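Nucleoside hydrolase, putative (Trypanosoma brucei, PDB 3FZ0) belongs to the nucleoside hydrolase family, a calcium-containing protein built around a mixed beta-sheet. Local coordinates at residues T38-N43 and P136-A141. The protein carries 2 engineered substitutions. Residues are numbered along the deposited sequence; the frame is centred on the assembly and turned at random.
Sequences TVVWGN and PLTNVA
Over one face of the Trp41 indole lies Pro136, whose CG stands 4.3 Å from the centroid of the six-membered ring, almost straight over it, in a CH-pi contact. At the edge, Trp41 NE1 donates to Thr138 OG1 at 3.0 Å, with the oxygen tilted 18° from the ring plane. That hydroxyl also bonds Asp186, so it ties the indole to the junction between helices 181-185 and 187-195. Val40 meets the same proline at CD: its CG1, set between the backbone N and carbonyl carbon (chi1 65°), lies 4.0 Å from Pro136 CD. Residues 38-43 carry the end of strand 32-39 and the loop after it, and residues 136-141 come just after strand 127-133; both strands flank strand 6-13. At this end of the sheet of the nucleoside hydrolase fold sits the calcium ion, bound by Asp14, Asp19, Leu134 and Asp283. In the first turn of helix 138-146, the Asn139 amide reaches back past Val40. Its ND2 gives a hydrogen bond of 2.9 Å to Val39 O, which lies nearly in the amide plane, although the nitrogen stands well above the carbonyl plane. ND2 bonds Asp12 as well, while OD1 accepts from Ala70 N, fixing the rotation of this buried amide.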
loop_
_atom_site.group_PDB
_atom_site.type_symbol
_atom_site.label_atom_id
_atom_site.label_comp_id
_atom_site.label_asym_id
_atom_site.label_seq_id
_atom_site.Cartn_x
_atom_site.Cartn_y
_atom_site.Cartn_z
ATOM N N THR B 38 32.841 -0.947 -2.688
ATOM C CA THR B 38 31.909 -0.024 -3.295
ATOM C C THR B 38 31.080 0.592 -2.170
ATOM O O THR B 38 30.562 -0.103 -1.293
ATOM C CB THR B 38 31.018 -0.708 -4.328
ATOM O OG1 THR B 38 30.306 -1.772 -3.694
ATOM C CG2 THR B 38 31.873 -1.269 -5.441
ATOM N N VAL B 39 30.986 1.911 -2.188
ATOM C CA VAL B 39 30.402 2.649 -1.066
ATOM C C VAL B 39 28.950 3.009 -1.383
ATOM O O VAL B 39 28.625 3.451 -2.492
ATOM C CB VAL B 39 31.270 3.903 -0.751
ATOM C CG1 VAL B 39 30.567 4.839 0.228
ATOM C CG2 VAL B 39 32.620 3.448 -0.242
ATOM N N VAL B 40 28.075 2.817 -0.400
ATOM C CA VAL B 40 26.672 3.183 -0.590
ATOM C C VAL B 40 26.245 4.048 0.588
ATOM O O VAL B 40 26.828 3.947 1.655
ATOM C CB VAL B 40 25.785 1.921 -0.782
ATOM C CG1 VAL B 40 25.765 1.060 0.464
ATOM C CG2 VAL B 40 24.393 2.277 -1.231
ATOM N N TRP B 41 25.249 4.915 0.366
ATOM C CA TRP B 41 24.577 5.673 1.439
ATOM C C TRP B 41 23.980 4.678 2.464
ATOM O O TRP B 41 23.862 3.480 2.180
ATOM C CB TRP B 41 23.485 6.563 0.845
ATOM C CG TRP B 41 22.288 5.787 0.457
ATOM C CD1 TRP B 41 22.098 5.077 -0.704
ATOM C CD2 TRP B 41 21.104 5.592 1.237
ATOM N NE1 TRP B 41 20.886 4.466 -0.690
ATOM C CE2 TRP B 41 20.241 4.769 0.482
ATOM C CE3 TRP B 41 20.672 6.062 2.482
ATOM C CZ2 TRP B 41 18.974 4.394 0.941
ATOM C CZ3 TRP B 41 19.402 5.686 2.936
ATOM C CH2 TRP B 41 18.576 4.861 2.172
ATOM N N GLY B 42 23.626 5.177 3.653
ATOM C CA GLY B 42 23.021 4.370 4.707
ATOM C C GLY B 42 23.179 5.045 6.062
ATOM O O GLY B 42 22.491 6.046 6.369
ATOM N N ASN B 43 24.083 4.522 6.887
ATOM C CA ASN B 43 24.344 5.162 8.169
ATOM C C ASN B 43 25.235 6.402 8.122
ATOM O O ASN B 43 25.182 7.251 9.018
ATOM C CB ASN B 43 24.787 4.151 9.219
ATOM C CG ASN B 43 23.590 3.374 9.800
ATOM O OD1 ASN B 43 22.558 3.975 10.204
ATOM N ND2 ASN B 43 23.702 2.045 9.811
ATOM N N PRO B 136 22.418 -0.685 2.376
ATOM C CA PRO B 136 21.282 -0.712 1.500
ATOM C C PRO B 136 21.743 -1.255 0.163
ATOM O O PRO B 136 22.884 -0.983 -0.245
ATOM C CB PRO B 136 20.913 0.762 1.394
ATOM C CG PRO B 136 21.354 1.348 2.683
ATOM C CD PRO B 136 22.626 0.651 2.973
ATOM N N LEU B 137 20.864 -1.986 -0.522
ATOM C CA LEU B 137 21.219 -2.640 -1.784
ATOM C C LEU B 137 21.243 -1.786 -3.064
ATOM O O LEU B 137 21.311 -2.331 -4.169
ATOM C CB LEU B 137 20.333 -3.865 -1.981
ATOM C CG LEU B 137 20.505 -4.849 -0.825
ATOM C CD1 LEU B 137 19.295 -5.766 -0.708
ATOM C CD2 LEU B 137 21.807 -5.623 -1.044
ATOM N N THR B 138 21.216 -0.470 -2.932
ATOM C CA THR B 138 21.068 0.388 -4.087
ATOM C C THR B 138 22.056 0.128 -5.226
ATOM O O THR B 138 21.621 -0.012 -6.389
ATOM C CB THR B 138 21.125 1.858 -3.724
ATOM O OG1 THR B 138 20.393 2.078 -2.518
ATOM C CG2 THR B 138 20.541 2.714 -4.887
ATOM N N ASN B 139 23.367 0.110 -4.923
ATOM C CA ASN B 139 24.371 -0.125 -5.948
ATOM C C ASN B 139 24.175 -1.478 -6.622
ATOM O O ASN B 139 24.256 -1.599 -7.840
ATOM C CB ASN B 139 25.805 -0.031 -5.384
ATOM C CG ASN B 139 26.153 1.362 -4.889
ATOM O OD1 ASN B 139 25.600 2.362 -5.380
ATOM N ND2 ASN B 139 27.047 1.436 -3.885
ATOM N N VAL B 140 23.924 -2.501 -5.832
ATOM C CA VAL B 140 23.730 -3.834 -6.394
ATOM C C VAL B 140 22.524 -3.897 -7.362
ATOM O O VAL B 140 22.636 -4.393 -8.486
ATOM C CB VAL B 140 23.642 -4.940 -5.300
ATOM C CG1 VAL B 140 23.643 -6.308 -5.970
ATOM C CG2 VAL B 140 24.809 -4.837 -4.310
ATOM N N ALA B 141 21.393 -3.346 -6.932
ATOM C CA ALA B 141 20.197 -3.337 -7.753
ATOM C C ALA B 141 20.459 -2.615 -9.041
ATOM O O ALA B 141 20.020 -3.066 -10.093
ATOM C CB ALA B 141 19.054 -2.673 -7.013
#